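Local coordinates for alpha-1,4-endofucoidanase (Mariniflexile fucanivorans, PDB 6DLH), which hydrolyses alpha-1,4 linkages inside fucoidan chains as a family 107 retaining endo-glycoside hydrolase, its catalytic domain being followed by immunoglobulin-like domains, at residues 59-63 with 388-392; 542-546 with 622-626; 654-660 with 691-697. Residues are numbered along the deposited sequence.

Interaction 1. Residues 59-63 with 388-392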
ATOM      1  N   ASN A  59      -8.437  -5.069   4.323  1.00 42.32           N
ATOM      2  CA  ASN A  59      -7.701  -4.037   5.043  1.00 42.16           C
ATOM      3  C   ASN A  59      -7.114  -2.972   4.112  1.00 40.31           C
ATOM      4  O   ASN A  59      -7.129  -1.800   4.463  1.00 40.85           O
ATOM      5  CB  ASN A  59      -6.630  -4.620   5.969  1.00 43.50           C
ATOM      6  CG  ASN A  59      -7.182  -5.345   7.181  1.00 44.62           C
ATOM      7  OD1 ASN A  59      -8.319  -5.127   7.589  1.00 44.07           O
ATOM      8  ND2 ASN A  59      -6.367  -6.194   7.788  1.00 44.21           N
ATOM      9  N   ILE A  60      -6.615  -3.363   2.930  1.00 39.93           N
ATOM     10  CA  ILE A  60      -5.861  -2.459   2.065  1.00 39.19           C
ATOM     11  C   ILE A  60      -6.790  -1.634   1.171  1.00 39.68           C
ATOM     12  O   ILE A  60      -6.364  -0.651   0.565  1.00 37.30           O
ATOM     13  CB  ILE A  60      -4.790  -3.213   1.241  1.00 37.05           C
ATOM     14  CG1 ILE A  60      -3.782  -2.271   0.577  1.00 34.84           C
ATOM     15  CG2 ILE A  60      -5.432  -4.141   0.220  1.00 38.60           C
ATOM     16  CD1 ILE A  60      -2.920  -1.491   1.550  1.00 32.66           C
ATOM     17  N   GLU A  61      -8.055  -2.047   1.067  1.00 41.73           N
ATOM     18  CA  GLU A  61      -9.017  -1.337   0.238  1.00 41.43           C
ATOM     19  C   GLU A  61      -9.115   0.120   0.688  1.00 38.32           C
ATOM     20  O   GLU A  61      -9.311   0.398   1.871  1.00 36.50           O
ATOM     21  CB  GLU A  61     -10.369  -2.046   0.299  1.00 43.62           C
ATOM     22  CG  GLU A  61     -10.429  -3.278  -0.586  1.00 47.73           C
ATOM     23  CD  GLU A  61     -11.427  -4.344  -0.169  1.00 48.04           C
ATOM     24  OE1 GLU A  61     -11.984  -4.243   0.949  1.00 46.72           O
ATOM     25  OE2 GLU A  61     -11.623  -5.287  -0.958  1.00 47.72           O
ATOM     26  N   GLY A  62      -8.942   1.042  -0.268  1.00 36.25           N
ATOM     27  CA  GLY A  62      -9.167   2.460  -0.026  1.00 37.69           C
ATOM     28  C   GLY A  62      -7.943   3.205   0.514  1.00 36.80           C
ATOM     29  O   GLY A  62      -8.012   4.409   0.742  1.00 36.54           O
ATOM     30  N   ILE A  63      -6.826   2.493   0.712  1.00 35.57           N
ATOM     31  CA  ILE A  63      -5.630   3.087   1.287  1.00 32.23           C
ATOM     32  C   ILE A  63      -4.931   3.898   0.203  1.00 31.99           C
ATOM     33  O   ILE A  63      -4.903   3.479  -0.952  1.00 30.76           O
ATOM     34  CB  ILE A  63      -4.725   2.012   1.928  1.00 32.65           C
ATOM     35  CG1 ILE A  63      -5.393   1.384   3.160  1.00 30.31           C
ATOM     36  CG2 ILE A  63      -3.329   2.554   2.237  1.00 30.19           C
ATOM     37  CD1 ILE A  63      -5.801   2.372   4.242  1.00 31.17           C
ATOM     38  N   ASN A 388       0.634  -0.612  10.810  1.00 33.89           N
ATOM     39  CA  ASN A 388      -0.391  -1.636  10.991  1.00 34.76           C
ATOM     40  C   ASN A 388      -1.773  -1.069  10.661  1.00 34.84           C
ATOM     41  O   ASN A 388      -2.282  -0.231  11.396  1.00 34.22           O
ATOM     42  CB  ASN A 388      -0.359  -2.179  12.423  1.00 36.04           C
ATOM     43  CG  ASN A 388      -1.380  -3.261  12.716  1.00 37.01           C
ATOM     44  OD1 ASN A 388      -2.248  -3.564  11.896  1.00 36.45           O
ATOM     45  ND2 ASN A 388      -1.278  -3.854  13.894  1.00 34.33           N
ATOM     46  N   LEU A 389      -2.382  -1.556   9.573  1.00 36.16           N
ATOM     47  CA  LEU A 389      -3.660  -1.045   9.093  1.00 38.26           C
ATOM     48  C   LEU A 389      -4.805  -1.349  10.062  1.00 40.69           C
ATOM     49  O   LEU A 389      -5.871  -0.750   9.948  1.00 41.50           O
ATOM     50  CB  LEU A 389      -3.966  -1.629   7.710  1.00 37.01           C
ATOM     51  CG  LEU A 389      -3.054  -1.187   6.563  1.00 37.42           C
ATOM     52  CD1 LEU A 389      -3.345  -1.989   5.298  1.00 35.48           C
ATOM     53  CD2 LEU A 389      -3.191   0.301   6.285  1.00 34.94           C
ATOM     54  N   GLU A 390      -4.592  -2.273  11.009  1.00 42.38           N
ATOM     55  CA  GLU A 390      -5.632  -2.657  11.956  1.00 41.78           C
ATOM     56  C   GLU A 390      -5.540  -1.815  13.230  1.00 42.97           C
ATOM     57  O   GLU A 390      -6.345  -2.001  14.142  1.00 42.11           O
ATOM     58  CB  GLU A 390      -5.523  -4.140  12.326  1.00 41.58           C
ATOM     59  CG  GLU A 390      -5.672  -5.095  11.152  1.00 42.01           C
ATOM     60  CD  GLU A 390      -5.376  -6.561  11.460  1.00 43.96           C
ATOM     61  OE1 GLU A 390      -4.601  -6.835  12.404  1.00 40.88           O
ATOM     62  OE2 GLU A 390      -5.924  -7.434  10.752  1.00 44.70           O
ATOM     63  N   ASN A 391      -4.558  -0.902  13.294  1.00 40.08           N
ATOM     64  CA  ASN A 391      -4.284  -0.167  14.521  1.00 39.63           C
ATOM     65  C   ASN A 391      -4.117   1.322  14.215  1.00 39.69           C
ATOM     66  O   ASN A 391      -3.097   1.918  14.555  1.00 39.16           O
ATOM     67  CB  ASN A 391      -3.069  -0.745  15.260  1.00 39.26           C
ATOM     68  CG  ASN A 391      -2.876  -0.218  16.667  1.00 41.03           C
ATOM     69  OD1 ASN A 391      -3.813   0.258  17.302  1.00 43.06           O
ATOM     70  ND2 ASN A 391      -1.660  -0.325  17.179  1.00 43.52           N
ATOM     71  N   ALA A 392      -5.136   1.918  13.586  1.00 37.47           N
ATOM     72  CA  ALA A 392      -5.166   3.352  13.332  1.00 37.11           C
ATOM     73  C   ALA A 392      -3.878   3.773  12.627  1.00 35.21           C
ATOM     74  O   ALA A 392      -3.063   4.494  13.193  1.00 34.26           O
ATOM     75  CB  ALA A 392      -5.371   4.116  14.625  1.00 35.63           C
TER
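Leu389 is the side chain on which this small loop-to-loop contact turns. In the mt rotamer (chi1 -67°, chi2 172°) it reaches out from the type I beta turn Asn388-Asn391 and sets its two methyls against two isoleucines: CD1 lies 3.8 Å from Ile60 CD1, and CD2 lies 3.9 Å from Ile63 CD1. Those isoleucines are the first and last residues of a type II turn, closed by Ile63 N to Ile60 O at 3.2 Å, so both can serve one leucine. Their rotamers differ. The CA-to-CB bond of Ile60 runs sideways to 388-392, and in the tp rotamer its CD1 reaches the leucine; Ile63 already faces the other loop and uses mm. Within the turn, Gly62 has a positive phi of 88°, readily accepted by glycine. Beside the apolar patch, Asn59 (chi1 -70°) donates from ND2 to Glu390 OE2 at 3.2 Å. Glu390, extended about chi2, brings its carboxylate back to the asparagine, while its OE1 forms a salt bridge with Arg54, whose carbonyl also accepts from Asn59 ND2. Segment 388-392 also holds an Asx turn, Asn388 OD1 accepting from Glu390 N at 2.8 Å. The contact is peripheral packing in the catalytic domain, away from the calcium sites. It joins the loop running from strand 46-49 to helix 66-71 with the one between strands 377-379 and 394-395, following two adjacent strands of the parallel sheet; helix 129-139 packs against Ile60 through Pro129 and Trp133.

Interaction 2. Residues 542-546 with 622-626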
ATOM      1  N   ALA A 542     -24.955  -2.415   5.273  1.00 47.27           N
ATOM      2  CA  ALA A 542     -24.282  -2.309   6.557  1.00 46.72           C
ATOM      3  C   ALA A 542     -24.839  -3.371   7.501  1.00 44.52           C
ATOM      4  O   ALA A 542     -25.841  -4.007   7.194  1.00 46.88           O
ATOM      5  CB  ALA A 542     -24.476  -0.922   7.123  1.00 42.52           C
ATOM      6  N   THR A 543     -24.158  -3.561   8.635  1.00 45.19           N
ATOM      7  CA  THR A 543     -24.628  -4.402   9.723  1.00 44.13           C
ATOM      8  C   THR A 543     -24.531  -3.597  11.014  1.00 47.67           C
ATOM      9  O   THR A 543     -23.527  -2.925  11.248  1.00 46.61           O
ATOM     10  CB  THR A 543     -23.806  -5.692   9.818  1.00 43.91           C
ATOM     11  OG1 THR A 543     -23.823  -6.334   8.543  1.00 44.04           O
ATOM     12  CG2 THR A 543     -24.303  -6.645  10.886  1.00 42.99           C
ATOM     13  N   ALA A 544     -25.590  -3.650  11.833  1.00 48.32           N
ATOM     14  CA  ALA A 544     -25.604  -2.963  13.114  1.00 45.89           C
ATOM     15  C   ALA A 544     -24.437  -3.460  13.963  1.00 46.85           C
ATOM     16  O   ALA A 544     -24.130  -4.647  13.950  1.00 49.69           O
ATOM     17  CB  ALA A 544     -26.917  -3.218  13.809  1.00 46.50           C
ATOM     18  N   LEU A 545     -23.796  -2.535  14.687  1.00 48.49           N
ATOM     19  CA  LEU A 545     -22.712  -2.855  15.607  1.00 49.87           C
ATOM     20  C   LEU A 545     -21.537  -3.458  14.834  1.00 49.67           C
ATOM     21  O   LEU A 545     -20.901  -4.405  15.294  1.00 48.74           O
ATOM     22  CB  LEU A 545     -23.221  -3.809  16.700  1.00 48.76           C
ATOM     23  CG  LEU A 545     -24.475  -3.364  17.461  1.00 48.20           C
ATOM     24  CD1 LEU A 545     -24.813  -4.350  18.565  1.00 46.65           C
ATOM     25  CD2 LEU A 545     -24.317  -1.961  18.034  1.00 44.96           C
ATOM     26  N   LYS A 546     -21.278  -2.906  13.644  1.00 48.67           N
ATOM     27  CA  LYS A 546     -20.146  -3.286  12.814  1.00 48.53           C
ATOM     28  C   LYS A 546     -19.737  -2.074  11.986  1.00 47.29           C
ATOM     29  O   LYS A 546     -20.588  -1.396  11.417  1.00 48.48           O
ATOM     30  CB  LYS A 546     -20.498  -4.483  11.923  1.00 46.82           C
ATOM     31  CG  LYS A 546     -19.329  -5.074  11.147  1.00 46.65           C
ATOM     32  CD  LYS A 546     -19.703  -6.267  10.294  1.00 48.81           C
ATOM     33  CE  LYS A 546     -18.520  -6.866   9.562  1.00 48.40           C
ATOM     34  NZ  LYS A 546     -17.951  -5.924   8.564  1.00 49.29           N
ATOM     35  N   VAL A 622     -29.312  -1.306   6.533  1.00 46.30           N
ATOM     36  CA  VAL A 622     -28.710  -1.790   7.766  1.00 45.83           C
ATOM     37  C   VAL A 622     -29.424  -3.071   8.195  1.00 47.32           C
ATOM     38  O   VAL A 622     -30.636  -3.064   8.389  1.00 49.92           O
ATOM     39  CB  VAL A 622     -28.779  -0.731   8.881  1.00 44.36           C
ATOM     40  CG1 VAL A 622     -28.330  -1.290  10.224  1.00 42.39           C
ATOM     41  CG2 VAL A 622     -28.011   0.533   8.531  1.00 43.49           C
ATOM     42  N   ASP A 623     -28.660  -4.158   8.360  1.00 48.46           N
ATOM     43  CA  ASP A 623     -29.184  -5.429   8.832  1.00 48.55           C
ATOM     44  C   ASP A 623     -28.957  -5.539  10.335  1.00 51.10           C
ATOM     45  O   ASP A 623     -28.069  -4.884  10.877  1.00 53.07           O
ATOM     46  CB  ASP A 623     -28.475  -6.613   8.173  1.00 49.75           C
ATOM     47  CG  ASP A 623     -28.934  -6.941   6.760  1.00 50.95           C
ATOM     48  OD1 ASP A 623     -29.945  -6.363   6.309  1.00 49.64           O
ATOM     49  OD2 ASP A 623     -28.274  -7.786   6.123  1.00 52.93           O
ATOM     50  N   HIS A 624     -29.762  -6.390  10.986  1.00 52.05           N
ATOM     51  CA  HIS A 624     -29.595  -6.711  12.396  1.00 52.64           C
ATOM     52  C   HIS A 624     -28.394  -7.637  12.565  1.00 53.52           C
ATOM     53  O   HIS A 624     -28.043  -8.373  11.646  1.00 53.33           O
ATOM     54  CB  HIS A 624     -30.879  -7.337  12.968  1.00 54.25           C
ATOM     55  CG  HIS A 624     -31.950  -6.351  13.308  1.00 54.35           C
ATOM     56  ND1 HIS A 624     -31.736  -5.290  14.171  1.00 53.38           N
ATOM     57  CD2 HIS A 624     -33.241  -6.260  12.915  1.00 54.26           C
ATOM     58  CE1 HIS A 624     -32.843  -4.582  14.289  1.00 52.51           C
ATOM     59  NE2 HIS A 624     -33.782  -5.157  13.526  1.00 54.72           N
ATOM     60  N   VAL A 625     -27.770  -7.581  13.750  1.00 55.56           N
ATOM     61  CA  VAL A 625     -26.742  -8.529  14.155  1.00 54.77           C
ATOM     62  C   VAL A 625     -27.344  -9.930  14.085  1.00 55.06           C
ATOM     63  O   VAL A 625     -28.461 -10.144  14.544  1.00 57.67           O
ATOM     64  CB  VAL A 625     -26.215  -8.208  15.571  1.00 53.79           C
ATOM     65  CG1 VAL A 625     -25.255  -9.269  16.091  1.00 51.13           C
ATOM     66  CG2 VAL A 625     -25.582  -6.827  15.657  1.00 52.46           C
ATOM     67  N   ALA A 626     -26.601 -10.876  13.497  1.00 57.71           N
ATOM     68  CA  ALA A 626     -27.075 -12.244  13.342  1.00 57.03           C
ATOM     69  C   ALA A 626     -26.887 -13.003  14.650  1.00 56.76           C
ATOM     70  O   ALA A 626     -26.103 -12.585  15.502  1.00 54.73           O
ATOM     71  CB  ALA A 626     -26.339 -12.920  12.210  1.00 59.04           C
TER
HETATM   72  O   HOH W   1     -25.649  -7.729   7.031  1.00 58.37           O
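Val625, Ala544 and Ala542 lose the most surface where two parallel strand ends run out into loops. Ala542 pairs with Val622 (CA-CA 4.6 Å) and its O accepts from Asp623 N at 3.1 Å; on the same sheet face its CB meets Val622 CG2 at 4.1 Å. Two residues on, past the Thr543-Asp623 bridge, Ala544 N donates to Asp623 O at 2.9 Å, the second and last backbone bond here, and Ala544 CB packs on Val622 CG1 at 4.3 Å. This joins edge strand 537-543 to strand 613-623, first and last in sequence of the four-stranded mixed sheet of an immunoglobulin-like domain. Beyond it the type II turn Thr543-Lys546 bends away, and Val625 fills the widening gap: its CG2 lies 3.1 Å from Ala544 O and 3.9 Å from Leu545 CD1. On the other face a water spans Thr543 OG1 and Asp623 OD2, 2.8 Å from each. Tyr665, from the following domain, touches Ala544 and Leu545 and hydrogen-bonds through its OH to Val625 N and His624 ND1.

Interaction 3. Residues 654-660 with 691-697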
ATOM      1  N   TYR A 654     -11.465 -12.700  38.956  1.00 46.01           N
ATOM      2  CA  TYR A 654     -12.199 -13.105  37.774  1.00 44.03           C
ATOM      3  C   TYR A 654     -12.647 -11.849  37.040  1.00 43.46           C
ATOM      4  O   TYR A 654     -12.970 -10.841  37.673  1.00 41.12           O
ATOM      5  CB  TYR A 654     -13.419 -13.939  38.171  1.00 44.46           C
ATOM      6  CG  TYR A 654     -14.187 -14.525  37.015  1.00 39.54           C
ATOM      7  CD1 TYR A 654     -13.823 -15.745  36.472  1.00 39.37           C
ATOM      8  CD2 TYR A 654     -15.268 -13.856  36.455  1.00 39.73           C
ATOM      9  CE1 TYR A 654     -14.513 -16.293  35.402  1.00 39.83           C
ATOM     10  CE2 TYR A 654     -15.965 -14.385  35.378  1.00 39.31           C
ATOM     11  CZ  TYR A 654     -15.587 -15.610  34.855  1.00 40.29           C
ATOM     12  OH  TYR A 654     -16.262 -16.150  33.797  1.00 41.82           O
ATOM     13  N   ASN A 655     -12.662 -11.941  35.704  1.00 45.52           N
ATOM     14  CA  ASN A 655     -13.129 -10.865  34.843  1.00 49.18           C
ATOM     15  C   ASN A 655     -13.748 -11.468  33.586  1.00 49.40           C
ATOM     16  O   ASN A 655     -13.226 -12.445  33.049  1.00 50.07           O
ATOM     17  CB  ASN A 655     -12.008  -9.884  34.478  1.00 49.88           C
ATOM     18  CG  ASN A 655     -11.641  -8.954  35.615  1.00 53.08           C
ATOM     19  OD1 ASN A 655     -12.383  -8.023  35.927  1.00 56.70           O
ATOM     20  ND2 ASN A 655     -10.501  -9.200  36.244  1.00 51.28           N
ATOM     21  N   TYR A 656     -14.862 -10.866  33.145  1.00 51.52           N
ATOM     22  CA  TYR A 656     -15.526 -11.207  31.895  1.00 51.55           C
ATOM     23  C   TYR A 656     -16.460 -10.071  31.489  1.00 53.34           C
ATOM     24  O   TYR A 656     -17.282  -9.628  32.291  1.00 54.39           O
ATOM     25  CB  TYR A 656     -16.328 -12.501  32.037  1.00 49.77           C
ATOM     26  CG  TYR A 656     -16.680 -13.160  30.728  1.00 49.58           C
ATOM     27  CD1 TYR A 656     -17.685 -12.657  29.914  1.00 49.70           C
ATOM     28  CD2 TYR A 656     -16.013 -14.297  30.308  1.00 47.66           C
ATOM     29  CE1 TYR A 656     -18.017 -13.268  28.715  1.00 49.65           C
ATOM     30  CE2 TYR A 656     -16.330 -14.921  29.113  1.00 47.32           C
ATOM     31  CZ  TYR A 656     -17.335 -14.406  28.312  1.00 47.83           C
ATOM     32  OH  TYR A 656     -17.649 -15.027  27.137  1.00 49.09           O
ATOM     33  N   THR A 657     -16.331  -9.618  30.233  1.00 51.23           N
ATOM     34  CA  THR A 657     -17.110  -8.493  29.740  1.00 49.58           C
ATOM     35  C   THR A 657     -18.244  -9.001  28.852  1.00 51.51           C
ATOM     36  O   THR A 657     -18.009  -9.721  27.881  1.00 50.65           O
ATOM     37  CB  THR A 657     -16.214  -7.427  29.088  1.00 50.38           C
ATOM     38  OG1 THR A 657     -15.418  -6.799  30.094  1.00 47.97           O
ATOM     39  CG2 THR A 657     -16.997  -6.355  28.362  1.00 49.61           C
ATOM     40  N   LEU A 658     -19.479  -8.635  29.222  1.00 49.63           N
ATOM     41  CA  LEU A 658     -20.645  -8.864  28.385  1.00 45.96           C
ATOM     42  C   LEU A 658     -20.767  -7.704  27.402  1.00 47.73           C
ATOM     43  O   LEU A 658     -20.622  -6.541  27.786  1.00 45.09           O
ATOM     44  CB  LEU A 658     -21.896  -8.970  29.265  1.00 45.26           C
ATOM     45  CG  LEU A 658     -21.952 -10.159  30.229  1.00 43.60           C
ATOM     46  CD1 LEU A 658     -23.239 -10.126  31.044  1.00 43.24           C
ATOM     47  CD2 LEU A 658     -21.810 -11.488  29.499  1.00 38.80           C
ATOM     48  N   GLN A 659     -21.045  -8.046  26.138  1.00 50.05           N
ATOM     49  CA  GLN A 659     -20.928  -7.116  25.027  1.00 51.54           C
ATOM     50  C   GLN A 659     -22.244  -7.055  24.251  1.00 48.37           C
ATOM     51  O   GLN A 659     -22.745  -8.082  23.789  1.00 45.63           O
ATOM     52  CB  GLN A 659     -19.792  -7.575  24.109  1.00 56.61           C
ATOM     53  CG  GLN A 659     -19.362  -6.534  23.084  1.00 65.16           C
ATOM     54  CD  GLN A 659     -18.277  -5.630  23.618  1.00 71.78           C
ATOM     55  OE1 GLN A 659     -17.274  -6.088  24.164  1.00 75.43           O
ATOM     56  NE2 GLN A 659     -18.471  -4.330  23.456  1.00 70.61           N
ATOM     57  N   LEU A 660     -22.785  -5.837  24.112  1.00 47.60           N
ATOM     58  CA  LEU A 660     -23.927  -5.589  23.245  1.00 47.87           C
ATOM     59  C   LEU A 660     -23.544  -6.017  21.834  1.00 50.09           C
ATOM     60  O   LEU A 660     -22.555  -5.537  21.285  1.00 51.96           O
ATOM     61  CB  LEU A 660     -24.290  -4.099  23.286  1.00 46.51           C
ATOM     62  CG  LEU A 660     -25.417  -3.648  22.354  1.00 45.48           C
ATOM     63  CD1 LEU A 660     -26.766  -4.183  22.814  1.00 45.88           C
ATOM     64  CD2 LEU A 660     -25.467  -2.129  22.256  1.00 45.54           C
ATOM     65  N   ASN A 691     -21.840  -0.022  25.832  1.00 61.92           N
ATOM     66  CA  ASN A 691     -22.007  -1.222  25.022  1.00 61.75           C
ATOM     67  C   ASN A 691     -21.603  -2.487  25.780  1.00 57.50           C
ATOM     68  O   ASN A 691     -21.784  -3.592  25.262  1.00 52.50           O
ATOM     69  CB  ASN A 691     -21.215  -1.124  23.713  1.00 65.81           C
ATOM     70  CG  ASN A 691     -21.703  -0.033  22.782  1.00 67.43           C
ATOM     71  OD1 ASN A 691     -22.776  -0.143  22.195  1.00 68.23           O
ATOM     72  ND2 ASN A 691     -20.911   1.015  22.625  1.00 68.52           N
ATOM     73  N   SER A 692     -21.053  -2.329  26.994  1.00 55.18           N
ATOM     74  CA  SER A 692     -20.435  -3.448  27.695  1.00 53.48           C
ATOM     75  C   SER A 692     -20.636  -3.363  29.209  1.00 50.52           C
ATOM     76  O   SER A 692     -20.619  -2.276  29.787  1.00 48.74           O
ATOM     77  CB  SER A 692     -18.971  -3.553  27.343  1.00 52.91           C
ATOM     78  OG  SER A 692     -18.293  -2.346  27.658  1.00 49.44           O
ATOM     79  N   TRP A 693     -20.798  -4.540  29.833  1.00 48.51           N
ATOM     80  CA  TRP A 693     -20.953  -4.692  31.274  1.00 49.56           C
ATOM     81  C   TRP A 693     -19.940  -5.717  31.777  1.00 50.42           C
ATOM     82  O   TRP A 693     -19.803  -6.790  31.189  1.00 48.14           O
ATOM     83  CB  TRP A 693     -22.394  -5.107  31.621  1.00 51.83           C
ATOM     84  CG  TRP A 693     -23.428  -4.067  31.311  1.00 53.40           C
ATOM     85  CD1 TRP A 693     -23.823  -3.648  30.072  1.00 54.19           C
ATOM     86  CD2 TRP A 693     -24.211  -3.308  32.254  1.00 55.01           C
ATOM     87  NE1 TRP A 693     -24.784  -2.678  30.175  1.00 55.93           N
ATOM     88  CE2 TRP A 693     -25.045  -2.449  31.502  1.00 56.02           C
ATOM     89  CE3 TRP A 693     -24.293  -3.268  33.651  1.00 56.14           C
ATOM     90  CZ2 TRP A 693     -25.937  -1.562  32.104  1.00 55.23           C
ATOM     91  CZ3 TRP A 693     -25.169  -2.385  34.247  1.00 55.76           C
ATOM     92  CH2 TRP A 693     -25.980  -1.544  33.481  1.00 57.24           C
ATOM     93  N   LYS A 694     -19.229  -5.384  32.864  1.00 52.36           N
ATOM     94  CA  LYS A 694     -18.172  -6.254  33.364  1.00 55.55           C
ATOM     95  C   LYS A 694     -18.638  -7.046  34.586  1.00 54.37           C
ATOM     96  O   LYS A 694     -19.092  -6.477  35.580  1.00 54.04           O
ATOM     97  CB  LYS A 694     -16.883  -5.477  33.661  1.00 58.39           C
ATOM     98  CG  LYS A 694     -15.705  -6.331  34.120  1.00 61.45           C
ATOM     99  CD  LYS A 694     -14.395  -5.580  34.258  1.00 64.72           C
ATOM    100  CE  LYS A 694     -14.280  -4.765  35.529  1.00 69.16           C
ATOM    101  NZ  LYS A 694     -13.060  -3.923  35.522  1.00 73.08           N
ATOM    102  N   LEU A 695     -18.500  -8.371  34.484  1.00 51.08           N
ATOM    103  CA  LEU A 695     -18.679  -9.286  35.596  1.00 49.69           C
ATOM    104  C   LEU A 695     -17.329  -9.481  36.273  1.00 51.91           C
ATOM    105  O   LEU A 695     -16.375  -9.929  35.638  1.00 51.51           O
ATOM    106  CB  LEU A 695     -19.193 -10.623  35.055  1.00 50.77           C
ATOM    107  CG  LEU A 695     -20.586 -10.596  34.428  1.00 51.51           C
ATOM    108  CD1 LEU A 695     -20.798 -11.807  33.533  1.00 49.40           C
ATOM    109  CD2 LEU A 695     -21.659 -10.528  35.504  1.00 54.09           C
ATOM    110  N   SER A 696     -17.258  -9.146  37.566  1.00 48.78           N
ATOM    111  CA  SER A 696     -16.010  -9.298  38.293  1.00 50.20           C
ATOM    112  C   SER A 696     -16.254  -9.785  39.719  1.00 49.76           C
ATOM    113  O   SER A 696     -17.385  -9.804  40.205  1.00 49.50           O
ATOM    114  CB  SER A 696     -15.210  -8.025  38.264  1.00 49.56           C
ATOM    115  OG  SER A 696     -15.996  -6.928  38.695  1.00 49.82           O
ATOM    116  N   GLY A 697     -15.156 -10.177  40.369  1.00 47.94           N
ATOM    117  CA  GLY A 697     -15.160 -10.656  41.737  1.00 47.90           C
ATOM    118  C   GLY A 697     -14.098 -11.732  41.914  1.00 48.83           C
ATOM    119  O   GLY A 697     -13.542 -12.216  40.931  1.00 53.56           O
TER
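Strands 654-659 and 692-697 form an antiparallel beta ladder, their directions 155° apart, in a three-stranded sheet of the last immunoglobulin-like domain of this chain. Asn691, just before its strand, starts the pairing: its O accepts from Leu660 N at 2.7 Å, and its OD1 lies 3.3 Å from Leu660 CD2. Ser692 faces Gln659 in a non-hydrogen-bonded pair; its CA makes a CA-H...O contact with Leu658 O (3.1 Å), its CB meets Thr657 CG2 at 3.6 Å, and its OG bonds to Asp689. Trp693 and Leu658 exchange both backbone bonds, Leu658 N to Trp693 O at 2.7 Å and Trp693 N to Leu658 O at 2.9 Å, while the indole swings off towards Ile685 and Gln687 of central strand 692-697's other neighbour, strand 684-689. Lys694, opposite Thr657 on the exposed face, lays its CD 3.6 Å from Asn655 OD1. Leu695 buries the largest area of any residue in the contact. Its N donates to Tyr656 O at 2.8 Å, its O accepts from Tyr656 N at 3.1 Å, and its CD1 packs 3.9 Å from Leu658 CG on the inward face, where Leu645 of strand 642-649, in the facing sheet, touches it along with Tyr654 and Tyr656. Ser696 returns to the outer face, its CB 3.7 Å from Asn655 OD1. Gly697 has phi 146° and psi 169°, angles at which a CB would jam against the preceding carbonyl; its O accepts from Tyr654 N at 2.9 Å.

The three contacts follow one another along the chain. Interaction 1 belongs to the N-terminal catalytic domain, interaction 2 to one immunoglobulin-like domain and interaction 3 to the domain after it. Centres of interactions 1 and 2 are 21 Å apart, their nearest atoms about 10 Å; those of 1 and 3 are 29 Å apart, nearest atoms about 15 Å. Interactions 2 and 3, with centres 22 Å apart, do touch: Leu545 CD1 packs 3.7 Å from Leu660 O, so the turn after strand 537-543 of one domain packs on the loop that follows strand 654-659 of the next. This direct contact, beside the calcium site with Asp666 and Glu668, is part of the domain junction; interaction 1 touches neither.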